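Local coordinates for hypothetical protein (Parabacteroides merdae, PDB 4OO3) that is of uncharacterised function but probably acts as an NAD(P)-dependent oxidoreductase, joining an NAD-binding Rossmann fold to a putative oxidoreductase C-terminal domain, at residues Thr220-Asp225 against Lys426-Thr430; Leu145-Met149 against Met423-Tyr427; Glu341-Ala346 against Gly381-Val385. The contacts are given in a common frame with arbitrary orientation. Numbering follows the deposited sequence.

Contact 1 (Thr220-Asp225 against Lys426-Thr430); sequences TTHLVD and KYYTT
K426, V224 and T221 carry most of this buried helix-helix contact, which hides 339 Å² between the two segments. Both are regular alpha helix: V224 N bonds to T220 O at 2.7 Å, and T430 N bonds to K426 O at 3.1 Å. The segment axes approach to 9.4 Å with their N-to-C directions 124° apart, a steeply oblique crossing. The backbones come closest at V224 and K426, whose CA atoms are 6.0 Å apart. V224, with chi1 t, points at the partner helix: its CG1 lies 3.6 Å from K426 CG and 4.1 Å from T429 CB, while its CG2 is 4.2 Å from T430 CG2. K426 leaves sideways, chi1 t, chi2 near -145° (between wells), chi3 m and chi4 t, so that its aliphatic stem is packed and its amine carried onward. T221, chi1 m, sets CG2 3.3 Å from K426 CD and 3.9 Å from Y427 OH. T430, chi1 p, brings CG2 to 3.4 Å from T220 OG1, an oxygen already bonded to I216 O. The contact is thus mainly one of methyls and methylenes. D225 OD1 and K426 NZ stay 4.4 Å apart, beyond a salt bridge; D225 instead pairs with R152 and K426 with D147. T220 and L223 touch strand 297-306, and T429 touches I243 of strand 243-255, so both helices rest on strands of one mixed sheet. Such crossed helices packed on a mixed, largely antiparallel sheet fit the alpha+beta C-terminal domain of a two-domain oxidoreductase with an N-terminal Rossmann fold.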
ATOM      1  N   THR A 220      -5.583  -0.665  -4.879  1.00 28.82           N
ATOM      2  CA  THR A 220      -5.842   0.700  -5.376  1.00 27.17           C
ATOM      3  C   THR A 220      -5.468   1.761  -4.339  1.00 27.70           C
ATOM      4  O   THR A 220      -5.145   2.902  -4.683  1.00 28.80           O
ATOM      5  CB  THR A 220      -7.331   0.931  -5.715  1.00 27.18           C
ATOM      6  OG1 THR A 220      -8.132   0.608  -4.571  1.00 28.47           O
ATOM      7  CG2 THR A 220      -7.773   0.086  -6.909  1.00 27.67           C
ATOM      8  N   THR A 221      -5.567   1.400  -3.069  1.00 27.58           N
ATOM      9  CA  THR A 221      -5.115   2.271  -1.986  1.00 28.56           C
ATOM     10  C   THR A 221      -3.720   2.813  -2.306  1.00 27.49           C
ATOM     11  O   THR A 221      -3.521   4.020  -2.332  1.00 26.69           O
ATOM     12  CB  THR A 221      -5.138   1.508  -0.647  1.00 29.72           C
ATOM     13  OG1 THR A 221      -6.491   1.156  -0.343  1.00 31.89           O
ATOM     14  CG2 THR A 221      -4.586   2.342   0.499  1.00 34.64           C
ATOM     15  N   HIS A 222      -2.776   1.917  -2.592  1.00 28.49           N
ATOM     16  CA  HIS A 222      -1.423   2.322  -2.991  1.00 28.60           C
ATOM     17  C   HIS A 222      -1.429   3.273  -4.189  1.00 28.98           C
ATOM     18  O   HIS A 222      -0.688   4.259  -4.204  1.00 25.78           O
ATOM     19  CB  HIS A 222      -0.571   1.114  -3.374  1.00 27.73           C
ATOM     20  CG  HIS A 222      -0.263   0.190  -2.241  1.00 28.48           C
ATOM     21  ND1 HIS A 222       0.232   0.628  -1.032  1.00 29.70           N
ATOM     22  CD2 HIS A 222      -0.351  -1.158  -2.146  1.00 30.71           C
ATOM     23  CE1 HIS A 222       0.425  -0.408  -0.234  1.00 30.95           C
ATOM     24  NE2 HIS A 222       0.077  -1.504  -0.887  1.00 32.81           N
ATOM     25  N   LEU A 223      -2.238   2.964  -5.205  1.00 27.53           N
ATOM     26  CA  LEU A 223      -2.186   3.721  -6.459  1.00 26.38           C
ATOM     27  C   LEU A 223      -2.786   5.104  -6.266  1.00 25.82           C
ATOM     28  O   LEU A 223      -2.217   6.094  -6.712  1.00 26.10           O
ATOM     29  CB  LEU A 223      -2.872   2.967  -7.606  1.00 27.37           C
ATOM     30  CG  LEU A 223      -2.316   1.575  -7.916  1.00 28.22           C
ATOM     31  CD1 LEU A 223      -3.032   0.971  -9.115  1.00 30.14           C
ATOM     32  CD2 LEU A 223      -0.809   1.613  -8.162  1.00 28.85           C
ATOM     33  N   VAL A 224      -3.911   5.164  -5.564  1.00 26.39           N
ATOM     34  CA  VAL A 224      -4.561   6.429  -5.246  1.00 26.34           C
ATOM     35  C   VAL A 224      -3.635   7.313  -4.412  1.00 27.20           C
ATOM     36  O   VAL A 224      -3.539   8.524  -4.657  1.00 28.83           O
ATOM     37  CB  VAL A 224      -5.913   6.194  -4.530  1.00 27.08           C
ATOM     38  CG1 VAL A 224      -6.416   7.462  -3.848  1.00 27.28           C
ATOM     39  CG2 VAL A 224      -6.945   5.694  -5.528  1.00 27.11           C
ATOM     40  N   ASP A 225      -2.952   6.702  -3.442  1.00 25.84           N
ATOM     41  CA  ASP A 225      -1.969   7.398  -2.620  1.00 24.76           C
ATOM     42  C   ASP A 225      -0.828   7.933  -3.464  1.00 26.03           C
ATOM     43  O   ASP A 225      -0.372   9.043  -3.241  1.00 25.42           O
ATOM     44  CB  ASP A 225      -1.391   6.480  -1.542  1.00 24.87           C
ATOM     45  CG  ASP A 225      -0.419   7.211  -0.613  1.00 26.28           C
ATOM     46  OD1 ASP A 225      -0.875   8.108   0.123  1.00 24.59           O
ATOM     47  OD2 ASP A 225       0.796   6.895  -0.622  1.00 25.26           O
ATOM     48  N   LYS A 426      -7.919   9.585   0.201  1.00 28.31           N
ATOM     49  CA  LYS A 426      -7.563   8.344  -0.451  1.00 27.06           C
ATOM     50  C   LYS A 426      -8.676   7.324  -0.285  1.00 26.61           C
ATOM     51  O   LYS A 426      -9.153   6.751  -1.269  1.00 26.65           O
ATOM     52  CB  LYS A 426      -6.280   7.808   0.182  1.00 26.78           C
ATOM     53  CG  LYS A 426      -5.686   6.579  -0.470  1.00 27.71           C
ATOM     54  CD  LYS A 426      -5.052   5.645   0.552  1.00 29.60           C
ATOM     55  CE  LYS A 426      -4.067   6.343   1.465  1.00 29.98           C
ATOM     56  NZ  LYS A 426      -3.526   5.473   2.529  1.00 27.55           N
ATOM     57  N   TYR A 427      -9.070   7.094   0.967  1.00 25.54           N
ATOM     58  CA  TYR A 427     -10.107   6.115   1.287  1.00 26.81           C
ATOM     59  C   TYR A 427     -11.494   6.556   0.821  1.00 28.29           C
ATOM     60  O   TYR A 427     -12.328   5.711   0.478  1.00 29.37           O
ATOM     61  CB  TYR A 427     -10.108   5.775   2.787  1.00 26.39           C
ATOM     62  CG  TYR A 427      -8.936   4.922   3.180  1.00 25.18           C
ATOM     63  CD1 TYR A 427      -8.816   3.629   2.696  1.00 26.66           C
ATOM     64  CD2 TYR A 427      -7.934   5.409   4.018  1.00 24.76           C
ATOM     65  CE1 TYR A 427      -7.730   2.843   3.025  1.00 26.58           C
ATOM     66  CE2 TYR A 427      -6.849   4.631   4.358  1.00 24.17           C
ATOM     67  CZ  TYR A 427      -6.755   3.348   3.854  1.00 24.98           C
ATOM     68  OH  TYR A 427      -5.691   2.551   4.187  1.00 23.02           O
ATOM     69  N   TYR A 428     -11.744   7.863   0.795  1.00 28.81           N
ATOM     70  CA  TYR A 428     -12.971   8.370   0.180  1.00 29.56           C
ATOM     71  C   TYR A 428     -13.016   7.952  -1.286  1.00 30.27           C
ATOM     72  O   TYR A 428     -14.043   7.473  -1.773  1.00 30.65           O
ATOM     73  CB  TYR A 428     -13.071   9.895   0.277  1.00 30.36           C
ATOM     74  CG  TYR A 428     -14.262  10.450  -0.481  1.00 31.63           C
ATOM     75  CD1 TYR A 428     -15.538  10.408   0.064  1.00 33.64           C
ATOM     76  CD2 TYR A 428     -14.112  10.991  -1.749  1.00 33.81           C
ATOM     77  CE1 TYR A 428     -16.633  10.903  -0.625  1.00 35.34           C
ATOM     78  CE2 TYR A 428     -15.202  11.491  -2.450  1.00 35.96           C
ATOM     79  CZ  TYR A 428     -16.459  11.442  -1.884  1.00 37.22           C
ATOM     80  OH  TYR A 428     -17.541  11.931  -2.583  1.00 41.40           O
ATOM     81  N   THR A 429     -11.895   8.130  -1.983  1.00 30.04           N
ATOM     82  CA  THR A 429     -11.800   7.761  -3.394  1.00 30.23           C
ATOM     83  C   THR A 429     -12.107   6.272  -3.607  1.00 30.29           C
ATOM     84  O   THR A 429     -12.954   5.926  -4.433  1.00 33.13           O
ATOM     85  CB  THR A 429     -10.418   8.123  -3.990  1.00 29.95           C
ATOM     86  OG1 THR A 429     -10.099   9.492  -3.682  1.00 30.34           O
ATOM     87  CG2 THR A 429     -10.415   7.948  -5.499  1.00 29.03           C
ATOM     88  N   THR A 430     -11.455   5.394  -2.846  1.00 28.99           N
ATOM     89  CA  THR A 430     -11.619   3.953  -3.068  1.00 27.83           C
ATOM     90  C   THR A 430     -13.005   3.429  -2.707  1.00 29.39           C
ATOM     91  O   THR A 430     -13.601   2.681  -3.486  1.00 28.99           O
ATOM     92  CB  THR A 430     -10.582   3.118  -2.313  1.00 25.96           C
ATOM     93  OG1 THR A 430     -10.644   3.412  -0.915  1.00 27.93           O
ATOM     94  CG2 THR A 430      -9.173   3.404  -2.843  1.00 25.84           C
TER

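Contact 2 (Leu145-Met149 against Met423-Tyr427)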
ATOM      1  N   LEU A 145      -3.032   7.557  14.346  1.00 28.12           N
ATOM      2  CA  LEU A 145      -3.487   6.464  13.494  1.00 27.26           C
ATOM      3  C   LEU A 145      -2.735   6.611  12.177  1.00 26.85           C
ATOM      4  O   LEU A 145      -2.745   7.682  11.582  1.00 26.51           O
ATOM      5  CB  LEU A 145      -5.008   6.557  13.260  1.00 26.02           C
ATOM      6  CG  LEU A 145      -5.635   5.607  12.230  1.00 25.88           C
ATOM      7  CD1 LEU A 145      -5.328   4.146  12.543  1.00 25.18           C
ATOM      8  CD2 LEU A 145      -7.135   5.821  12.167  1.00 26.08           C
ATOM      9  N   TYR A 146      -2.081   5.545  11.726  1.00 28.43           N
ATOM     10  CA  TYR A 146      -1.269   5.604  10.508  1.00 28.06           C
ATOM     11  C   TYR A 146      -1.388   4.313   9.722  1.00 27.59           C
ATOM     12  O   TYR A 146      -1.513   3.241  10.314  1.00 29.88           O
ATOM     13  CB  TYR A 146       0.192   5.843  10.875  1.00 29.37           C
ATOM     14  CG  TYR A 146       1.038   6.451   9.783  1.00 29.62           C
ATOM     15  CD1 TYR A 146       0.619   7.587   9.109  1.00 32.75           C
ATOM     16  CD2 TYR A 146       2.282   5.923   9.456  1.00 28.89           C
ATOM     17  CE1 TYR A 146       1.397   8.164   8.121  1.00 32.18           C
ATOM     18  CE2 TYR A 146       3.064   6.498   8.463  1.00 29.03           C
ATOM     19  CZ  TYR A 146       2.609   7.615   7.803  1.00 30.16           C
ATOM     20  OH  TYR A 146       3.362   8.204   6.826  1.00 32.28           O
ATOM     21  N   ASP A 147      -1.365   4.413   8.395  1.00 25.76           N
ATOM     22  CA  ASP A 147      -1.257   3.219   7.564  1.00 25.66           C
ATOM     23  C   ASP A 147       0.102   3.114   6.867  1.00 26.40           C
ATOM     24  O   ASP A 147       0.969   3.957   7.043  1.00 27.95           O
ATOM     25  CB  ASP A 147      -2.458   3.054   6.604  1.00 24.79           C
ATOM     26  CG  ASP A 147      -2.574   4.160   5.564  1.00 25.89           C
ATOM     27  OD1 ASP A 147      -1.673   5.020   5.432  1.00 25.85           O
ATOM     28  OD2 ASP A 147      -3.602   4.140   4.852  1.00 24.84           O
ATOM     29  N   ILE A 148       0.282   2.049   6.100  1.00 28.09           N
ATOM     30  CA  ILE A 148       1.584   1.671   5.592  1.00 28.30           C
ATOM     31  C   ILE A 148       1.634   1.783   4.065  1.00 28.83           C
ATOM     32  O   ILE A 148       1.297   0.835   3.350  1.00 29.27           O
ATOM     33  CB  ILE A 148       1.923   0.241   6.062  1.00 28.21           C
ATOM     34  CG1 ILE A 148       1.859   0.184   7.596  1.00 28.68           C
ATOM     35  CG2 ILE A 148       3.302  -0.173   5.557  1.00 28.59           C
ATOM     36  CD1 ILE A 148       1.870  -1.211   8.183  1.00 29.49           C
HETATM   37  N   MSE A 149       2.050   2.960   3.587  1.00 27.94           N
HETATM   38  CA  MSE A 149       2.209   3.241   2.161  1.00 26.37           C
HETATM   39  C   MSE A 149       3.657   3.020   1.768  1.00 27.44           C
HETATM   40  O   MSE A 149       4.462   3.947   1.739  1.00 24.04           O
HETATM   41  CB  MSE A 149       1.790   4.684   1.857  1.00 23.37           C
HETATM   42  CG  MSE A 149       0.335   4.967   2.214  1.00 22.06           C
HETATM   43 SE   MSE A 149      -0.857   4.002   0.983  0.75 19.66          SE
HETATM   44  CE  MSE A 149      -1.480   2.577   2.170  1.00 20.98           C
HETATM   45  N   MSE A 423      -5.035  10.674   3.786  1.00 24.12           N
HETATM   46  CA  MSE A 423      -5.458   9.286   4.020  1.00 23.97           C
HETATM   47  C   MSE A 423      -6.961   9.212   3.840  1.00 25.48           C
HETATM   48  O   MSE A 423      -7.477   8.321   3.154  1.00 26.06           O
HETATM   49  CB  MSE A 423      -5.046   8.772   5.405  1.00 22.67           C
HETATM   50  CG  MSE A 423      -3.560   8.426   5.459  1.00 20.64           C
HETATM   51 SE   MSE A 423      -3.075   7.598   7.176  0.75 17.69          SE
HETATM   52  CE  MSE A 423      -2.936   9.196   8.313  1.00 19.92           C
ATOM     53  N   LEU A 424      -7.680  10.165   4.422  1.00 26.90           N
ATOM     54  CA  LEU A 424      -9.127  10.237   4.244  1.00 28.22           C
ATOM     55  C   LEU A 424      -9.540  10.456   2.786  1.00 28.67           C
ATOM     56  O   LEU A 424     -10.457   9.800   2.309  1.00 29.31           O
ATOM     57  CB  LEU A 424      -9.722  11.331   5.123  1.00 30.91           C
ATOM     58  CG  LEU A 424      -9.805  11.009   6.614  1.00 31.09           C
ATOM     59  CD1 LEU A 424     -10.307  12.234   7.362  1.00 31.84           C
ATOM     60  CD2 LEU A 424     -10.710   9.808   6.856  1.00 32.21           C
ATOM     61  N   ALA A 425      -8.869  11.361   2.074  1.00 29.27           N
ATOM     62  CA  ALA A 425      -9.186  11.583   0.656  1.00 30.34           C
ATOM     63  C   ALA A 425      -8.973  10.313  -0.153  1.00 30.10           C
ATOM     64  O   ALA A 425      -9.756   9.996  -1.048  1.00 32.41           O
ATOM     65  CB  ALA A 425      -8.358  12.725   0.081  1.00 30.59           C
ATOM     66  N   LYS A 426      -7.919   9.585   0.201  1.00 28.31           N
ATOM     67  CA  LYS A 426      -7.563   8.344  -0.451  1.00 27.06           C
ATOM     68  C   LYS A 426      -8.676   7.324  -0.285  1.00 26.61           C
ATOM     69  O   LYS A 426      -9.153   6.751  -1.269  1.00 26.65           O
ATOM     70  CB  LYS A 426      -6.280   7.808   0.182  1.00 26.78           C
ATOM     71  CG  LYS A 426      -5.686   6.579  -0.470  1.00 27.71           C
ATOM     72  CD  LYS A 426      -5.052   5.645   0.552  1.00 29.60           C
ATOM     73  CE  LYS A 426      -4.067   6.343   1.465  1.00 29.98           C
ATOM     74  NZ  LYS A 426      -3.526   5.473   2.529  1.00 27.55           N
ATOM     75  N   TYR A 427      -9.070   7.094   0.967  1.00 25.54           N
ATOM     76  CA  TYR A 427     -10.107   6.115   1.287  1.00 26.81           C
ATOM     77  C   TYR A 427     -11.494   6.556   0.821  1.00 28.29           C
ATOM     78  O   TYR A 427     -12.328   5.711   0.478  1.00 29.37           O
ATOM     79  CB  TYR A 427     -10.108   5.775   2.787  1.00 26.39           C
ATOM     80  CG  TYR A 427      -8.936   4.922   3.180  1.00 25.18           C
ATOM     81  CD1 TYR A 427      -8.816   3.629   2.696  1.00 26.66           C
ATOM     82  CD2 TYR A 427      -7.934   5.409   4.018  1.00 24.76           C
ATOM     83  CE1 TYR A 427      -7.730   2.843   3.025  1.00 26.58           C
ATOM     84  CE2 TYR A 427      -6.849   4.631   4.358  1.00 24.17           C
ATOM     85  CZ  TYR A 427      -6.755   3.348   3.854  1.00 24.98           C
ATOM     86  OH  TYR A 427      -5.691   2.551   4.187  1.00 23.02           O
TER
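D147 OD2 is the polar centre of the contact, accepting two partners from successive residues of the helix: a salt bridge to K426 NZ at 2.7 Å and a hydrogen bond donated by Y427 OH, also 2.7 Å. Chi1 p on D147 presents the carboxylate to the helix, and the oxygen meets the Y427 ring near its plane, at the edge, as suits a phenol donor. Y427 OH also bonds to M121 N. Next outward, K426 NZ lies 3.4 Å from SE of M149, and D147 OD1 3.4 Å from SE of M423, both selenomethionines. Strand 145-147 is the last strand in sequence and one of the two edges of the six-stranded parallel Rossmann sheet, tied by the backbone of Y146 to V115 and S117, whereas 423-427 belongs to the long helix of the C-terminal domain, so the ion pair joins the Rossmann sheet to that domain. The strand and helix axes run 55° apart, 11.2 Å at closest, and the nearest CA pair, D147 and M423, is 8.2 Å apart. M423 bridges the gap with chi2 t, placing CE 3.6 Å from L145 O and 4.0 Å from Y146 CD1. Its SE sits 5.2 Å from the Y146 ring centroid, 56° off the normal, an oblique Met-aromatic contact. Y146 OH bonds to E419 of the same helix, and F135 of helix 125-140 packs against L145 and M423.

Contact 3 (Glu341-Ala346 against Gly381-Val385); sequences ELFVEA and GVWQV
This is an antiparallel strand pairing inside the mixed sheet of the C-terminal domain, where strand 341-346 lies between strands 326-332 and 382-386. The segment axes are 4.6 Å apart, their N-to-C directions 155° apart. F343 faces Q384 and E345 faces V382 as non-hydrogen-bonded pairs, each with CA atoms 4.4 Å apart; between them V344 and W383 form a hydrogen-bonded pair, CA-CA 5.1 Å, through V344 N to W383 O (2.7 Å) and W383 N to V344 O (2.8 Å). The ladder extends one way with V385 N to L342 O, 2.9 Å, and the other with A346 N to G381 O, 2.8 Å. G381 has phi/psi of 80/10, a turn conformation that glycine adopts readily, just before the strand starts. Beside V385 a water fills the gap, accepting from L342 N (2.6 Å) and donating to V385 O and E341 OE1 (both 2.7 Å); Q384 NE2 makes a weak bond to E341 OE1, 3.2 Å. On the face of F343, the F343 ring (chi1 m) takes an off-centre CH-pi contact from Q384 CG, 4.3 Å from the centroid and 29° off the ring normal, Q384 being extended with chi1 and chi2 t. On the opposite face L342 CG meets V385 CG2 at 3.9 Å, and V344 CG2 meets V385 CG2 at 4.3 Å. R331 of strand 326-332 adds a cation-pi contact to F343 and a salt bridge to E345; strand 374-379 flanks 382-386, while helices 155-164 and 352-369 pack on the face of L342, V344 and W383.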
ATOM      1  N   GLU A 341      11.193   0.663 -14.478  1.00 34.70           N
ATOM      2  CA  GLU A 341      12.123   1.595 -15.095  1.00 35.86           C
ATOM      3  C   GLU A 341      11.363   2.858 -15.450  1.00 35.91           C
ATOM      4  O   GLU A 341      10.218   2.791 -15.898  1.00 33.79           O
ATOM      5  CB  GLU A 341      12.750   1.007 -16.368  1.00 38.87           C
ATOM      6  CG  GLU A 341      13.583  -0.256 -16.170  1.00 41.02           C
ATOM      7  CD  GLU A 341      14.808  -0.064 -15.283  1.00 42.52           C
ATOM      8  OE1 GLU A 341      15.218   1.093 -15.044  1.00 43.32           O
ATOM      9  OE2 GLU A 341      15.368  -1.082 -14.818  1.00 43.04           O
ATOM     10  N   LEU A 342      12.016   4.002 -15.254  1.00 37.12           N
ATOM     11  CA  LEU A 342      11.409   5.316 -15.458  1.00 37.27           C
ATOM     12  C   LEU A 342      11.905   5.942 -16.762  1.00 37.73           C
ATOM     13  O   LEU A 342      13.090   5.851 -17.087  1.00 36.99           O
ATOM     14  CB  LEU A 342      11.747   6.226 -14.268  1.00 38.63           C
ATOM     15  CG  LEU A 342      11.285   7.689 -14.278  1.00 38.77           C
ATOM     16  CD1 LEU A 342       9.778   7.836 -14.436  1.00 36.82           C
ATOM     17  CD2 LEU A 342      11.759   8.361 -12.995  1.00 38.60           C
ATOM     18  N   PHE A 343      10.988   6.567 -17.505  1.00 38.58           N
ATOM     19  CA  PHE A 343      11.320   7.260 -18.750  1.00 37.83           C
ATOM     20  C   PHE A 343      10.770   8.689 -18.784  1.00 37.12           C
ATOM     21  O   PHE A 343       9.707   8.968 -18.235  1.00 35.58           O
ATOM     22  CB  PHE A 343      10.777   6.477 -19.952  1.00 39.37           C
ATOM     23  CG  PHE A 343      11.372   5.104 -20.103  1.00 40.48           C
ATOM     24  CD1 PHE A 343      10.878   4.037 -19.374  1.00 39.54           C
ATOM     25  CD2 PHE A 343      12.426   4.881 -20.980  1.00 44.62           C
ATOM     26  CE1 PHE A 343      11.428   2.775 -19.504  1.00 42.42           C
ATOM     27  CE2 PHE A 343      12.978   3.616 -21.121  1.00 45.87           C
ATOM     28  CZ  PHE A 343      12.476   2.561 -20.384  1.00 44.81           C
ATOM     29  N   VAL A 344      11.514   9.581 -19.436  1.00 38.76           N
ATOM     30  CA  VAL A 344      11.073  10.941 -19.732  1.00 38.71           C
ATOM     31  C   VAL A 344      10.807  11.035 -21.230  1.00 39.69           C
ATOM     32  O   VAL A 344      11.703  10.794 -22.036  1.00 40.22           O
ATOM     33  CB  VAL A 344      12.159  11.979 -19.372  1.00 41.46           C
ATOM     34  CG1 VAL A 344      11.725  13.386 -19.784  1.00 41.73           C
ATOM     35  CG2 VAL A 344      12.487  11.917 -17.887  1.00 40.26           C
ATOM     36  N   GLU A 345       9.581  11.388 -21.598  1.00 39.32           N
ATOM     37  CA  GLU A 345       9.182  11.441 -22.999  1.00 39.91           C
ATOM     38  C   GLU A 345       8.664  12.829 -23.327  1.00 40.06           C
ATOM     39  O   GLU A 345       7.635  13.249 -22.803  1.00 41.63           O
ATOM     40  CB  GLU A 345       8.107  10.389 -23.278  1.00 39.71           C
ATOM     41  CG  GLU A 345       8.428   9.031 -22.673  1.00 40.50           C
ATOM     42  CD  GLU A 345       7.625   7.889 -23.277  1.00 41.51           C
ATOM     43  OE1 GLU A 345       6.596   8.151 -23.939  1.00 45.85           O
ATOM     44  OE2 GLU A 345       8.028   6.727 -23.086  1.00 38.63           O
ATOM     45  N   ALA A 346       9.380  13.552 -24.178  1.00 40.85           N
ATOM     46  CA  ALA A 346       8.966  14.900 -24.532  1.00 41.20           C
ATOM     47  C   ALA A 346       7.658  14.844 -25.298  1.00 43.89           C
ATOM     48  O   ALA A 346       7.396  13.882 -26.024  1.00 42.67           O
ATOM     49  CB  ALA A 346      10.033  15.594 -25.356  1.00 42.75           C
ATOM     50  N   GLY A 381      13.515  12.233 -28.239  1.00 63.09           N
ATOM     51  CA  GLY A 381      12.453  12.683 -27.350  1.00 61.89           C
ATOM     52  C   GLY A 381      12.112  11.707 -26.231  1.00 58.75           C
ATOM     53  O   GLY A 381      11.109  11.899 -25.542  1.00 57.97           O
ATOM     54  N   VAL A 382      12.937  10.670 -26.046  1.00 55.72           N
ATOM     55  CA  VAL A 382      12.711   9.649 -25.012  1.00 50.45           C
ATOM     56  C   VAL A 382      14.009   9.279 -24.278  1.00 50.40           C
ATOM     57  O   VAL A 382      14.932   8.723 -24.880  1.00 49.84           O
ATOM     58  CB  VAL A 382      12.095   8.365 -25.599  1.00 50.93           C
ATOM     59  CG1 VAL A 382      11.736   7.392 -24.479  1.00 50.67           C
ATOM     60  CG2 VAL A 382      10.865   8.692 -26.439  1.00 50.38           C
ATOM     61  N   TRP A 383      14.059   9.580 -22.978  1.00 47.07           N
ATOM     62  CA  TRP A 383      15.220   9.291 -22.128  1.00 46.07           C
ATOM     63  C   TRP A 383      14.856   8.354 -20.986  1.00 43.98           C
ATOM     64  O   TRP A 383      13.891   8.600 -20.261  1.00 41.67           O
ATOM     65  CB  TRP A 383      15.774  10.579 -21.518  1.00 46.86           C
ATOM     66  CG  TRP A 383      16.412  11.501 -22.507  1.00 48.33           C
ATOM     67  CD1 TRP A 383      17.741  11.600 -22.794  1.00 48.72           C
ATOM     68  CD2 TRP A 383      15.748  12.455 -23.337  1.00 50.44           C
ATOM     69  NE1 TRP A 383      17.946  12.558 -23.755  1.00 50.30           N
ATOM     70  CE2 TRP A 383      16.738  13.097 -24.107  1.00 50.58           C
ATOM     71  CE3 TRP A 383      14.409  12.830 -23.507  1.00 50.98           C
ATOM     72  CZ2 TRP A 383      16.434  14.099 -25.034  1.00 52.57           C
ATOM     73  CZ3 TRP A 383      14.106  13.829 -24.434  1.00 52.22           C
ATOM     74  CH2 TRP A 383      15.117  14.449 -25.183  1.00 51.00           C
ATOM     75  N   GLN A 384      15.633   7.288 -20.818  1.00 42.21           N
ATOM     76  CA  GLN A 384      15.507   6.435 -19.647  1.00 42.23           C
ATOM     77  C   GLN A 384      16.327   7.008 -18.494  1.00 40.17           C
ATOM     78  O   GLN A 384      17.452   7.454 -18.696  1.00 41.81           O
ATOM     79  CB  GLN A 384      15.991   5.020 -19.948  1.00 44.22           C
ATOM     80  CG  GLN A 384      15.922   4.101 -18.735  1.00 46.53           C
ATOM     81  CD  GLN A 384      15.975   2.631 -19.090  1.00 50.84           C
ATOM     82  OE1 GLN A 384      15.951   2.254 -20.262  1.00 51.24           O
ATOM     83  NE2 GLN A 384      16.044   1.785 -18.068  1.00 54.42           N
ATOM     84  N   VAL A 385      15.764   6.966 -17.290  1.00 38.83           N
ATOM     85  CA  VAL A 385      16.476   7.376 -16.085  1.00 40.04           C
ATOM     86  C   VAL A 385      17.264   6.195 -15.542  1.00 43.32           C
ATOM     87  O   VAL A 385      16.704   5.291 -14.941  1.00 46.75           O
ATOM     88  CB  VAL A 385      15.521   7.904 -14.996  1.00 39.75           C
ATOM     89  CG1 VAL A 385      16.300   8.351 -13.759  1.00 39.70           C
ATOM     90  CG2 VAL A 385      14.682   9.058 -15.532  1.00 40.59           C
TER
HETATM   91  O   HOH W   1      14.537   3.688 -14.662  1.00 35.72           O

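How the contacts relate
Contacts 1 and 2 meet on one helix, 419-439: they share K426 and Y427, and their centres are 8 Å apart. M149 closes the corner, with its CE 3.5 Å from T221 CG2 and its CG 3.5 Å from D225 OD2, so helix 220-231, the Rossmann edge and helix 419-439 converge. H222 and M149 here also touch K119, in a DKP sequence resembling the EKP motif of this family, consistent with a place near the cofactor cleft. Contact 3 is remote sheet structure, its centre about 27 Å from that of contact 1 and 31 Å from that of contact 2, with nearest atoms about 14 Å and about 17 Å away respectively.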